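Side-chain contacts in Amy13K (Eubacterium rectale DSM 17629, PDB 6B3P), which probably lets a cell-surface alpha-amylase hold starch, through two family 26 carbohydrate-binding modules that each bind a maltooligosaccharide: residues Lys134-Gly139 with Ser164-Asn169; Leu49-Asp52 with Asp56-Leu59; Glu188-Gly193 with Thr203-Trp208. One frame throughout, in Å; residues are numbered along the deposited sequence.

Contact 1: Lys134-Gly139 with Ser164-Asn169. With GLC (alpha-D-glucopyranose), chain D; GLC (alpha-D-glucopyranose), chain B; EDO (1,2-ethanediol), chain G.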
ATOM      1  N   LYS A 134      -2.308 -16.940  16.376  1.00 48.34           N
ATOM      2  CA  LYS A 134      -3.437 -16.811  17.295  1.00 48.12           C
ATOM      3  C   LYS A 134      -4.724 -17.367  16.702  1.00 45.07           C
ATOM      4  O   LYS A 134      -5.110 -17.021  15.586  1.00 42.72           O
ATOM      5  CB  LYS A 134      -3.643 -15.346  17.687  1.00 47.43           C
ATOM      6  CG  LYS A 134      -2.545 -14.802  18.584  1.00 47.70           C
ATOM      7  CD  LYS A 134      -2.867 -13.420  19.123  1.00 47.49           C
ATOM      8  CE  LYS A 134      -1.739 -12.930  20.013  1.00 57.43           C
ATOM      9  NZ  LYS A 134      -1.949 -11.539  20.494  1.00 64.62           N
ATOM     10  N   GLU A 135      -5.386 -18.228  17.467  1.00 51.39           N
ATOM     11  CA  GLU A 135      -6.677 -18.769  17.073  1.00 53.70           C
ATOM     12  C   GLU A 135      -7.731 -17.690  17.266  1.00 42.62           C
ATOM     13  O   GLU A 135      -7.455 -16.659  17.879  1.00 40.36           O
ATOM     14  CB  GLU A 135      -7.015 -20.016  17.889  1.00 58.73           C
ATOM     15  CG  GLU A 135      -6.066 -21.174  17.645  1.00 76.13           C
ATOM     16  CD  GLU A 135      -6.397 -22.387  18.490  1.00 95.42           C
ATOM     17  OE1 GLU A 135      -7.473 -22.397  19.125  1.00 98.59           O
ATOM     18  OE2 GLU A 135      -5.580 -23.330  18.520  1.00105.94           O
ATOM     19  N   TRP A 136      -8.927 -17.924  16.733  1.00 40.93           N
ATOM     20  CA  TRP A 136     -10.035 -16.982  16.873  1.00 42.36           C
ATOM     21  C   TRP A 136     -10.166 -16.531  18.331  1.00 43.66           C
ATOM     22  O   TRP A 136     -10.073 -17.357  19.239  1.00 47.37           O
ATOM     23  CB  TRP A 136     -11.337 -17.625  16.393  1.00 39.57           C
ATOM     24  CG  TRP A 136     -12.472 -16.663  16.308  1.00 42.59           C
ATOM     25  CD1 TRP A 136     -13.451 -16.462  17.237  1.00 46.45           C
ATOM     26  CD2 TRP A 136     -12.743 -15.755  15.235  1.00 46.42           C
ATOM     27  NE1 TRP A 136     -14.318 -15.487  16.805  1.00 44.10           N
ATOM     28  CE2 TRP A 136     -13.903 -15.035  15.581  1.00 45.38           C
ATOM     29  CE3 TRP A 136     -12.113 -15.478  14.017  1.00 39.06           C
ATOM     30  CZ2 TRP A 136     -14.451 -14.060  14.748  1.00 44.93           C
ATOM     31  CZ3 TRP A 136     -12.657 -14.509  13.193  1.00 43.53           C
ATOM     32  CH2 TRP A 136     -13.815 -13.811  13.562  1.00 41.93           C
ATOM     33  N   PRO A 137     -10.383 -15.223  18.574  1.00 39.57           N
ATOM     34  CA  PRO A 137     -10.692 -14.106  17.671  1.00 45.67           C
ATOM     35  C   PRO A 137      -9.469 -13.458  17.017  1.00 43.72           C
ATOM     36  O   PRO A 137      -9.608 -12.429  16.355  1.00 36.50           O
ATOM     37  CB  PRO A 137     -11.381 -13.115  18.605  1.00 41.20           C
ATOM     38  CG  PRO A 137     -10.644 -13.285  19.883  1.00 42.58           C
ATOM     39  CD  PRO A 137     -10.278 -14.756  19.968  1.00 42.79           C
ATOM     40  N   GLY A 138      -8.293 -14.049  17.203  1.00 40.51           N
ATOM     41  CA  GLY A 138      -7.065 -13.482  16.678  1.00 42.91           C
ATOM     42  C   GLY A 138      -6.392 -12.560  17.677  1.00 45.06           C
ATOM     43  O   GLY A 138      -6.486 -12.771  18.886  1.00 46.93           O
ATOM     44  N   GLY A 139      -5.714 -11.534  17.167  1.00 43.06           N
ATOM     45  CA  GLY A 139      -5.005 -10.582  18.004  1.00 39.98           C
ATOM     46  C   GLY A 139      -5.735  -9.259  18.112  1.00 42.65           C
ATOM     47  O   GLY A 139      -6.330  -8.792  17.144  1.00 35.45           O
ATOM     48  N   SER A 164      -5.403 -13.892   4.063  1.00 30.28           N
ATOM     49  CA  SER A 164      -6.764 -13.477   4.369  1.00 28.53           C
ATOM     50  C   SER A 164      -6.866 -13.065   5.824  1.00 25.88           C
ATOM     51  O   SER A 164      -6.072 -13.507   6.654  1.00 30.73           O
ATOM     52  CB  SER A 164      -7.750 -14.606   4.073  1.00 31.87           C
ATOM     53  OG  SER A 164      -7.589 -15.095   2.753  1.00 31.53           O
ATOM     54  N   CYS A 165      -7.836 -12.214   6.137  1.00 28.59           N
ATOM     55  CA  CYS A 165      -8.061 -11.822   7.520  1.00 35.60           C
ATOM     56  C   CYS A 165      -9.508 -11.411   7.773  1.00 32.39           C
ATOM     57  O   CYS A 165     -10.287 -11.208   6.842  1.00 32.69           O
ATOM     58  CB  CYS A 165      -7.120 -10.681   7.917  1.00 28.71           C
ATOM     59  SG  CYS A 165      -7.467  -9.110   7.102  1.00 37.04           S
ATOM     60  N   ILE A 166      -9.853 -11.306   9.053  1.00 37.26           N
ATOM     61  CA  ILE A 166     -11.194 -10.935   9.485  1.00 31.10           C
ATOM     62  C   ILE A 166     -11.101  -9.986  10.671  1.00 28.24           C
ATOM     63  O   ILE A 166     -10.357 -10.246  11.616  1.00 36.49           O
ATOM     64  CB  ILE A 166     -12.025 -12.175   9.893  1.00 38.21           C
ATOM     65  CG1 ILE A 166     -12.259 -13.093   8.694  1.00 31.93           C
ATOM     66  CG2 ILE A 166     -13.370 -11.761  10.500  1.00 32.94           C
ATOM     67  CD1 ILE A 166     -12.735 -14.474   9.084  1.00 38.09           C
ATOM     68  N   PHE A 167     -11.850  -8.888  10.621  1.00 38.71           N
ATOM     69  CA  PHE A 167     -11.961  -7.991  11.765  1.00 44.65           C
ATOM     70  C   PHE A 167     -13.198  -8.377  12.569  1.00 42.77           C
ATOM     71  O   PHE A 167     -14.222  -8.733  11.993  1.00 37.48           O
ATOM     72  CB  PHE A 167     -12.037  -6.530  11.314  1.00 44.36           C
ATOM     73  CG  PHE A 167     -10.756  -6.012  10.717  1.00 39.93           C
ATOM     74  CD1 PHE A 167      -9.743  -5.529  11.531  1.00 41.81           C
ATOM     75  CD2 PHE A 167     -10.566  -6.006   9.344  1.00 39.94           C
ATOM     76  CE1 PHE A 167      -8.564  -5.050  10.988  1.00 34.37           C
ATOM     77  CE2 PHE A 167      -9.387  -5.529   8.796  1.00 39.07           C
ATOM     78  CZ  PHE A 167      -8.386  -5.051   9.618  1.00 33.40           C
ATOM     79  N   ASN A 168     -13.100  -8.316  13.895  1.00 47.08           N
ATOM     80  CA  ASN A 168     -14.205  -8.726  14.761  1.00 49.36           C
ATOM     81  C   ASN A 168     -14.082  -8.140  16.165  1.00 50.76           C
ATOM     82  O   ASN A 168     -13.070  -7.523  16.500  1.00 49.21           O
ATOM     83  CB  ASN A 168     -14.276 -10.254  14.846  1.00 42.53           C
ATOM     84  CG  ASN A 168     -13.100 -10.853  15.596  1.00 44.88           C
ATOM     85  OD1 ASN A 168     -13.085 -10.887  16.826  1.00 44.56           O
ATOM     86  ND2 ASN A 168     -12.114 -11.341  14.854  1.00 43.81           N
ATOM     87  N   ASN A 169     -15.119  -8.339  16.978  1.00 57.65           N
ATOM     88  CA  ASN A 169     -15.128  -7.859  18.360  1.00 57.93           C
ATOM     89  C   ASN A 169     -15.175  -8.993  19.381  1.00 54.33           C
ATOM     90  O   ASN A 169     -15.345  -8.748  20.575  1.00 51.99           O
ATOM     91  CB  ASN A 169     -16.314  -6.911  18.587  1.00 58.07           C
ATOM     92  CG  ASN A 169     -17.663  -7.580  18.363  1.00 57.79           C
ATOM     93  OD1 ASN A 169     -17.747  -8.780  18.099  1.00 54.11           O
ATOM     94  ND2 ASN A 169     -18.730  -6.796  18.474  1.00 59.76           N
TER
HETATM   95  C1  GLC D   1     -14.526 -18.386  13.968  1.00 46.50           C
HETATM   96  C2  GLC D   1     -15.003 -17.419  12.897  1.00 44.51           C
HETATM   97  C3  GLC D   1     -14.760 -17.940  11.517  1.00 36.66           C
HETATM   98  C4  GLC D   1     -13.326 -18.347  11.384  1.00 35.94           C
HETATM   99  C5  GLC D   1     -12.949 -19.334  12.466  1.00 34.63           C
HETATM  100  C6  GLC D   1     -11.497 -19.724  12.394  1.00 40.01           C
HETATM  101  O1  GLC D   1     -15.377 -19.528  14.101  0.50 38.76           O
HETATM  102  O2  GLC D   1     -16.365 -17.172  13.019  1.00 41.10           O
HETATM  103  O3  GLC D   1     -15.036 -16.952  10.551  1.00 50.01           O
HETATM  104  O4  GLC D   1     -13.152 -18.918  10.108  1.00 38.05           O
HETATM  105  O5  GLC D   1     -13.187 -18.748  13.701  1.00 34.57           O
HETATM  106  O6  GLC D   1     -11.187 -20.761  13.272  1.00 37.70           O
HETATM  107  C1  GLC B   2     -12.321 -18.173   9.237  1.00 35.64           C
HETATM  108  C2  GLC B   2     -13.004 -18.087   7.901  1.00 36.45           C
HETATM  109  C3  GLC B   2     -12.966 -19.422   7.201  1.00 37.75           C
HETATM  110  C4  GLC B   2     -11.559 -19.945   7.142  1.00 34.27           C
HETATM  111  C5  GLC B   2     -10.976 -19.994   8.530  1.00 34.56           C
HETATM  112  C6  GLC B   2      -9.552 -20.503   8.523  1.00 36.59           C
HETATM  113  O2  GLC B   2     -14.319 -17.628   8.072  1.00 34.81           O
HETATM  114  O3  GLC B   2     -13.448 -19.288   5.901  1.00 34.88           O
HETATM  115  O4  GLC B   2     -11.540 -21.207   6.487  1.00 40.33           O
HETATM  116  O5  GLC B   2     -11.026 -18.703   9.081  1.00 36.47           O
HETATM  117  O6  GLC B   2      -9.000 -20.641   9.807  1.00 38.34           O
HETATM  118  C1  EDO G 408     -17.462 -14.488  17.538  1.00 61.60           C
HETATM  119  O1  EDO G 408     -16.473 -14.188  18.531  1.00 62.14           O
HETATM  120  C2  EDO G 408     -17.578 -13.330  16.553  1.00 56.02           C
HETATM  121  O2  EDO G 408     -16.970 -12.155  17.106  1.00 53.13           O
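The indole of Trp-136 lies between a sugar ring and the amide of Asn-168. Asn-168 covers one face, with ND2 3.3 Å from CH2 of Trp-136, over the six-membered ring and offset toward its rim. The two side chains come from opposite directions, and the amide covers the indole face at a tilt, its plane 28° from that of the ring. The glucose of chain D takes the opposite face, and its O5 comes within 3.4 Å of Trp-136 CD2. This is the aromatic platform against a sugar face that is familiar from starch-binding modules.

Ile-166 meets the ring at its edge, where its CG2 is 3.7 Å from Trp-136 CH2. The CD1 of the same isoleucine reaches the glycan, 3.7 Å from O3 of the chain D glucose. At another point of the rim, Trp-136 NE1 gives a hydrogen bond of 3.1 Å to O1 of an ethanediol, probably from the crystallisation liquor.

The peptide before Pro-137 is cis. Asn-168 ND2 donates to Pro-137 O at 3.1 Å, nearly straight at 173°. The acceptor lies in the amide plane. Asn-168 CG sits between its backbone N and carbonyl carbon (chi1 69°), which turns the amide under the indole. Its OD1 accepts from the backbone N of Asn-170, so both ends of the amide are held.

Tyr-119, Gln-174 and Asn-177 hydrogen-bond the glycan in the same pocket, which Trp-121 also lines. The chemistry implies a platform fixed from behind: the amide that backs the indole is tied to the tryptophan's own loop, leaving the other face to the sugar.

Contact 2: Leu49-Asp52 with Asp56-Leu59. With FMT (formic acid), chain Q.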
ATOM      1  N   LEU A  49       0.049   4.248  -7.195  1.00 27.27           N
ATOM      2  CA  LEU A  49      -0.854   4.727  -8.229  1.00 28.34           C
ATOM      3  C   LEU A  49      -1.613   3.578  -8.867  1.00 34.29           C
ATOM      4  O   LEU A  49      -1.100   2.464  -8.979  1.00 27.57           O
ATOM      5  CB  LEU A  49      -0.077   5.491  -9.304  1.00 25.16           C
ATOM      6  CG  LEU A  49      -0.892   6.417 -10.212  1.00 32.83           C
ATOM      7  CD1 LEU A  49      -1.342   7.663  -9.455  1.00 37.63           C
ATOM      8  CD2 LEU A  49      -0.087   6.796 -11.445  1.00 34.39           C
ATOM      9  N   THR A  50      -2.846   3.865  -9.266  1.00 26.72           N
ATOM     10  CA  THR A  50      -3.616   2.970 -10.114  1.00 29.67           C
ATOM     11  C   THR A  50      -3.533   3.510 -11.525  1.00 29.61           C
ATOM     12  O   THR A  50      -3.848   4.678 -11.759  1.00 38.63           O
ATOM     13  CB  THR A  50      -5.095   2.870  -9.686  1.00 34.34           C
ATOM     14  OG1 THR A  50      -5.180   2.386  -8.341  1.00 39.27           O
ATOM     15  CG2 THR A  50      -5.867   1.928 -10.621  1.00 35.78           C
ATOM     16  N   LEU A  51      -3.098   2.680 -12.467  1.00 29.57           N
ATOM     17  CA  LEU A  51      -3.142   3.089 -13.861  1.00 38.55           C
ATOM     18  C   LEU A  51      -3.598   2.001 -14.821  1.00 34.23           C
ATOM     19  O   LEU A  51      -3.628   0.810 -14.508  1.00 29.08           O
ATOM     20  CB  LEU A  51      -1.779   3.630 -14.313  1.00 45.53           C
ATOM     21  CG  LEU A  51      -0.479   2.860 -14.096  1.00 38.56           C
ATOM     22  CD1 LEU A  51      -0.247   1.787 -15.141  1.00 50.76           C
ATOM     23  CD2 LEU A  51       0.659   3.855 -14.138  1.00 47.24           C
ATOM     24  N   ASP A  52      -3.964   2.475 -16.004  1.00 30.46           N
ATOM     25  CA  ASP A  52      -4.503   1.670 -17.084  1.00 32.61           C
ATOM     26  C   ASP A  52      -3.395   0.891 -17.790  1.00 30.91           C
ATOM     27  O   ASP A  52      -2.518   1.480 -18.417  1.00 24.81           O
ATOM     28  CB  ASP A  52      -5.240   2.597 -18.058  1.00 31.71           C
ATOM     29  CG  ASP A  52      -5.713   1.892 -19.308  1.00 35.93           C
ATOM     30  OD1 ASP A  52      -5.820   0.650 -19.303  1.00 39.10           O
ATOM     31  OD2 ASP A  52      -5.995   2.598 -20.299  1.00 45.60           O
ATOM     32  N   ASP A  56       2.249   1.030 -22.122  1.00 27.77           N
ATOM     33  CA  ASP A  56       3.441   1.358 -21.359  1.00 28.79           C
ATOM     34  C   ASP A  56       3.360   2.831 -20.981  1.00 28.25           C
ATOM     35  O   ASP A  56       2.473   3.544 -21.453  1.00 25.27           O
ATOM     36  CB  ASP A  56       4.714   1.080 -22.164  1.00 29.51           C
ATOM     37  CG  ASP A  56       4.879  -0.382 -22.515  1.00 31.72           C
ATOM     38  OD1 ASP A  56       4.393  -1.244 -21.751  1.00 26.67           O
ATOM     39  OD2 ASP A  56       5.512  -0.672 -23.552  1.00 34.31           O
ATOM     40  N   TYR A  57       4.274   3.281 -20.128  1.00 24.51           N
ATOM     41  CA  TYR A  57       4.369   4.695 -19.780  1.00 22.22           C
ATOM     42  C   TYR A  57       5.819   5.129 -19.663  1.00 26.52           C
ATOM     43  O   TYR A  57       6.730   4.300 -19.641  1.00 27.19           O
ATOM     44  CB  TYR A  57       3.646   4.990 -18.465  1.00 25.96           C
ATOM     45  CG  TYR A  57       2.156   4.749 -18.515  1.00 28.78           C
ATOM     46  CD1 TYR A  57       1.637   3.477 -18.324  1.00 27.10           C
ATOM     47  CD2 TYR A  57       1.268   5.790 -18.749  1.00 27.72           C
ATOM     48  CE1 TYR A  57       0.277   3.246 -18.370  1.00 28.29           C
ATOM     49  CE2 TYR A  57      -0.100   5.568 -18.794  1.00 29.62           C
ATOM     50  CZ  TYR A  57      -0.586   4.291 -18.604  1.00 30.50           C
ATOM     51  OH  TYR A  57      -1.940   4.053 -18.645  1.00 30.40           O
ATOM     52  N   SER A  58       6.014   6.440 -19.601  1.00 27.02           N
ATOM     53  CA  SER A  58       7.312   7.027 -19.307  1.00 26.38           C
ATOM     54  C   SER A  58       7.275   7.641 -17.919  1.00 29.75           C
ATOM     55  O   SER A  58       6.240   8.156 -17.497  1.00 25.92           O
ATOM     56  CB  SER A  58       7.678   8.086 -20.343  1.00 25.95           C
ATOM     57  OG  SER A  58       7.837   7.503 -21.621  1.00 29.69           O
ATOM     58  N   LEU A  59       8.406   7.582 -17.222  1.00 26.62           N
ATOM     59  CA  LEU A  59       8.532   8.136 -15.879  1.00 24.27           C
ATOM     60  C   LEU A  59       9.610   9.212 -15.848  1.00 24.74           C
ATOM     61  O   LEU A  59      10.711   9.013 -16.358  1.00 22.85           O
ATOM     62  CB  LEU A  59       8.863   7.030 -14.871  1.00 24.42           C
ATOM     63  CG  LEU A  59       9.360   7.480 -13.492  1.00 23.91           C
ATOM     64  CD1 LEU A  59       8.242   8.130 -12.686  1.00 23.28           C
ATOM     65  CD2 LEU A  59       9.975   6.312 -12.734  1.00 24.01           C
TER
HETATM   66  C   FMT Q 418       2.521   1.004 -25.520  1.00 15.65           C
HETATM   67  O1  FMT Q 418       2.754   0.001 -24.855  1.00 45.69           O
HETATM   68  O2  FMT Q 418       1.447   1.587 -25.451  1.00 37.37           O
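Tyr-57 reaches across to the end of Leu-49-Asp-52 and hydrogen-bonds Asp-52 O through its hydroxyl. OH to O is 2.6 Å, and the phenol is the donor. The bond lies in the carbonyl plane, on a lone pair, with a C=O...donor angle of 132°. The same carbonyl oxygen sits in the plane of the phenol at its edge, 3.3 Å from Tyr-57 CE1.

The tight part of the contact is apolar. The side chains of Leu-51 and Tyr-57 run alongside each other in opposite senses, and both residues are buried. Leu-51 CD1 touches Tyr-57 CE1 at 3.6 Å. With CG between its backbone N and carbonyl carbon (chi1 51°), the leucine brings CD1 against the ring and keeps CD2 more loosely above its face, offset toward the rim.

The solvent side is looser. Asp-52 is exposed, and its CB is 3.7 Å from Tyr-57 OH. Its carboxylate turns elsewhere, with OD1 bonded to Ser-54 OG in the short connection between the segments. Asp-56 directs its CB away from the other segment; its N hydrogen-bonds O1 of a formic acid at 3.0 Å, probably from the crystallisation liquor.

Both segments lie in the first family 26 starch-binding module, and a bound glucose is about 9 Å from the Tyr-57 side chain. The contact joins the end of strand 44-50 to the start of strand 57-62. These strands belong to one sheet but are not adjacent: strands 16-20 and 33-37 lie between them in the sheet order. Tyr-57 also packs on Ile-19 of strand 16-20, and Leu-51 on Leu-3 of strand 2-8.

Contact 3: Glu188-Gly193 with Thr203-Trp208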
ATOM      1  N   GLU A 188      -1.468  -1.116   1.069  1.00 27.77           N
ATOM      2  CA  GLU A 188      -2.365  -0.507   2.043  1.00 32.84           C
ATOM      3  C   GLU A 188      -3.824  -0.683   1.624  1.00 31.22           C
ATOM      4  O   GLU A 188      -4.173  -0.471   0.462  1.00 32.80           O
ATOM      5  CB  GLU A 188      -2.037   0.977   2.213  1.00 37.13           C
ATOM      6  CG  GLU A 188      -2.767   1.644   3.371  1.00 41.65           C
ATOM      7  CD  GLU A 188      -2.322   3.075   3.594  1.00 47.63           C
ATOM      8  OE1 GLU A 188      -1.750   3.676   2.661  1.00 50.89           O
ATOM      9  OE2 GLU A 188      -2.541   3.600   4.707  1.00 51.02           O
ATOM     10  N   LEU A 189      -4.667  -1.068   2.579  1.00 38.70           N
ATOM     11  CA  LEU A 189      -6.086  -1.300   2.318  1.00 37.86           C
ATOM     12  C   LEU A 189      -6.971  -0.660   3.386  1.00 33.69           C
ATOM     13  O   LEU A 189      -6.537  -0.445   4.517  1.00 35.08           O
ATOM     14  CB  LEU A 189      -6.375  -2.800   2.251  1.00 37.15           C
ATOM     15  CG  LEU A 189      -5.627  -3.594   1.180  1.00 41.44           C
ATOM     16  CD1 LEU A 189      -5.788  -5.084   1.427  1.00 40.76           C
ATOM     17  CD2 LEU A 189      -6.128  -3.225  -0.207  1.00 36.98           C
ATOM     18  N   TRP A 190      -8.211  -0.358   3.008  1.00 39.20           N
ATOM     19  CA  TRP A 190      -9.217   0.163   3.929  1.00 41.19           C
ATOM     20  C   TRP A 190     -10.456  -0.723   3.880  1.00 35.80           C
ATOM     21  O   TRP A 190     -10.938  -1.061   2.798  1.00 37.38           O
ATOM     22  CB  TRP A 190      -9.584   1.604   3.575  1.00 45.80           C
ATOM     23  CG  TRP A 190      -8.473   2.583   3.775  1.00 40.49           C
ATOM     24  CD1 TRP A 190      -8.268   3.377   4.866  1.00 44.70           C
ATOM     25  CD2 TRP A 190      -7.413   2.878   2.859  1.00 42.44           C
ATOM     26  NE1 TRP A 190      -7.145   4.148   4.686  1.00 47.83           N
ATOM     27  CE2 TRP A 190      -6.602   3.861   3.461  1.00 50.53           C
ATOM     28  CE3 TRP A 190      -7.071   2.407   1.588  1.00 43.29           C
ATOM     29  CZ2 TRP A 190      -5.469   4.379   2.837  1.00 46.39           C
ATOM     30  CZ3 TRP A 190      -5.945   2.925   0.968  1.00 43.84           C
ATOM     31  CH2 TRP A 190      -5.160   3.900   1.594  1.00 39.57           C
ATOM     32  N   VAL A 191     -10.973  -1.094   5.049  1.00 39.02           N
ATOM     33  CA  VAL A 191     -12.123  -1.992   5.127  1.00 45.32           C
ATOM     34  C   VAL A 191     -13.249  -1.392   5.964  1.00 38.54           C
ATOM     35  O   VAL A 191     -13.011  -0.803   7.019  1.00 38.80           O
ATOM     36  CB  VAL A 191     -11.726  -3.361   5.720  1.00 41.24           C
ATOM     37  CG1 VAL A 191     -12.901  -4.336   5.661  1.00 44.87           C
ATOM     38  CG2 VAL A 191     -10.524  -3.933   4.978  1.00 42.88           C
ATOM     39  N   THR A 192     -14.476  -1.541   5.472  1.00 47.47           N
ATOM     40  CA  THR A 192     -15.668  -1.113   6.195  1.00 52.79           C
ATOM     41  C   THR A 192     -16.741  -2.193   6.162  1.00 51.46           C
ATOM     42  O   THR A 192     -16.766  -3.028   5.258  1.00 45.33           O
ATOM     43  CB  THR A 192     -16.260   0.180   5.603  1.00 49.80           C
ATOM     44  OG1 THR A 192     -16.649  -0.049   4.243  1.00 50.35           O
ATOM     45  CG2 THR A 192     -15.248   1.313   5.658  1.00 47.51           C
ATOM     46  N   GLY A 193     -17.627  -2.167   7.152  1.00 54.74           N
ATOM     47  CA  GLY A 193     -18.785  -3.039   7.165  1.00 54.89           C
ATOM     48  C   GLY A 193     -18.597  -4.282   8.006  1.00 56.97           C
ATOM     49  O   GLY A 193     -17.594  -4.433   8.703  1.00 46.10           O
ATOM     50  N   THR A 203      -7.917   2.472  -2.429  1.00 54.89           N
ATOM     51  CA  THR A 203      -7.582   3.867  -2.154  1.00 54.30           C
ATOM     52  C   THR A 203      -8.499   4.347  -1.036  1.00 51.63           C
ATOM     53  O   THR A 203      -9.617   3.857  -0.901  1.00 61.98           O
ATOM     54  CB  THR A 203      -7.739   4.769  -3.397  1.00 49.96           C
ATOM     55  OG1 THR A 203      -9.072   4.664  -3.908  1.00 56.93           O
ATOM     56  CG2 THR A 203      -6.748   4.371  -4.484  1.00 56.59           C
ATOM     57  N   ALA A 204      -8.021   5.290  -0.229  1.00 50.06           N
ATOM     58  CA  ALA A 204      -8.771   5.751   0.938  1.00 54.44           C
ATOM     59  C   ALA A 204     -10.174   6.219   0.552  1.00 64.35           C
ATOM     60  O   ALA A 204     -10.328   7.024  -0.366  1.00 61.43           O
ATOM     61  CB  ALA A 204      -8.023   6.870   1.642  1.00 51.04           C
ATOM     62  N   PRO A 205     -11.206   5.710   1.250  1.00 72.11           N
ATOM     63  CA  PRO A 205     -12.577   6.122   0.942  1.00 69.72           C
ATOM     64  C   PRO A 205     -12.932   7.456   1.598  1.00 72.99           C
ATOM     65  O   PRO A 205     -12.196   7.917   2.469  1.00 63.14           O
ATOM     66  CB  PRO A 205     -13.411   4.978   1.517  1.00 71.87           C
ATOM     67  CG  PRO A 205     -12.630   4.525   2.696  1.00 62.64           C
ATOM     68  CD  PRO A 205     -11.173   4.718   2.340  1.00 65.85           C
ATOM     69  N   ASP A 206     -14.039   8.062   1.179  1.00 72.56           N
ATOM     70  CA  ASP A 206     -14.492   9.334   1.745  1.00 71.79           C
ATOM     71  C   ASP A 206     -14.589   9.272   3.269  1.00 67.26           C
ATOM     72  O   ASP A 206     -14.436  10.282   3.957  1.00 72.92           O
ATOM     73  CB  ASP A 206     -15.849   9.722   1.158  1.00 71.35           C
ATOM     74  CG  ASP A 206     -15.780  10.029  -0.324  1.00 82.70           C
ATOM     75  OD1 ASP A 206     -14.823   9.574  -0.986  1.00 87.53           O
ATOM     76  OD2 ASP A 206     -16.686  10.724  -0.831  1.00 92.82           O
ATOM     77  N   SER A 207     -14.848   8.075   3.783  1.00 65.26           N
ATOM     78  CA  SER A 207     -14.940   7.847   5.221  1.00 63.16           C
ATOM     79  C   SER A 207     -13.600   8.048   5.932  1.00 65.72           C
ATOM     80  O   SER A 207     -13.553   8.206   7.152  1.00 59.24           O
ATOM     81  CB  SER A 207     -15.459   6.433   5.490  1.00 58.28           C
ATOM     82  OG  SER A 207     -15.457   6.160   6.877  1.00 72.86           O
ATOM     83  N   TRP A 208     -12.516   8.038   5.166  1.00 74.70           N
ATOM     84  CA  TRP A 208     -11.179   8.258   5.708  1.00 72.83           C
ATOM     85  C   TRP A 208     -10.890   9.756   5.730  1.00 80.85           C
ATOM     86  O   TRP A 208     -10.567  10.353   4.703  1.00 78.70           O
ATOM     87  CB  TRP A 208     -10.147   7.498   4.874  1.00 70.94           C
ATOM     88  CG  TRP A 208      -8.730   7.570   5.355  1.00 64.34           C
ATOM     89  CD1 TRP A 208      -7.738   8.353   4.847  1.00 58.50           C
ATOM     90  CD2 TRP A 208      -8.138   6.809   6.415  1.00 57.55           C
ATOM     91  NE1 TRP A 208      -6.567   8.137   5.529  1.00 56.77           N
ATOM     92  CE2 TRP A 208      -6.785   7.193   6.498  1.00 56.78           C
ATOM     93  CE3 TRP A 208      -8.621   5.845   7.307  1.00 52.84           C
ATOM     94  CZ2 TRP A 208      -5.910   6.650   7.435  1.00 52.14           C
ATOM     95  CZ3 TRP A 208      -7.750   5.307   8.238  1.00 51.33           C
ATOM     96  CH2 TRP A 208      -6.409   5.710   8.293  1.00 50.30           C
TER
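Trp-208 N gives the shortest sound polar bond here, 2.7 Å to Pro-205 O. It closes a type I beta turn from Pro-205 to Trp-208. This turn belongs to the C-terminal tail, which folds back over strand 188-192 of a four-stranded mixed sheet. The turn carries Trp-208 toward Trp-190, and the two indoles form a T-shaped (edge-to-face) pair. The edge of Trp-190 points at the face of Trp-208. The planes are at 67°, and the five-membered ring of Trp-190 is 4.5 Å from the six-membered ring of Trp-208, centroid to centroid. Trp-190 NE1 stands over the centre of the Trp-208 indole, 3.3 Å from its CD2.

Trp-190 is buried, and the tail covers one of its faces. Ala-204 lies across that face. Its CB makes a CH-pi contact with the six-membered ring, 3.9 Å from the centroid and 19° off the normal. The backbone takes part as well, since Ala-204 N is 3.4 Å from Trp-190 CZ3. Pro-205 CD makes an off-centre CH-pi contact with the five-membered ring. On the opposite face lies CG of Glu-188, two residues earlier on the same strand. The OE2 of Glu-188 is hydrogen-bonded to His-106 NE2.

With chi1 at -177°, CG of Trp-208 lies opposite the backbone N, which lets the ring reach back from the turn to the edge of Trp-190. It also stacks with His-147 and meets Trp-150 edge-to-face. His-106 of strand 101-108 touches both tryptophans. The contact thus joins the chain's last residues to the sheet by an aromatic cluster. At the base of the Trp-190 side chain, its CB touches Pro-205 CD at 3.7 Å.

How the contacts relate
Along the chain, contact 2 comes first, then contact 1, then contact 3. Contact 2 lies in the first family 26 module, contact 1 in the second. Their centres are 36 Å apart, on opposite sides of the chain's centre. Contact 3 lies between, with its centre about 19 Å from contact 1 and 23 Å from contact 2. Contacts 1 and 3 sit on different sheets, one holding strand 163-168 and the other strand 188-192. They touch where Phe-167 CE2 packs on Val-191 CG2 at 4.3 Å. Contact 3 packs the C-terminal tail against its sheet. Each module binds glycan in its own pocket; contact 1 forms part of the second, and contact 2 includes no residue of the first.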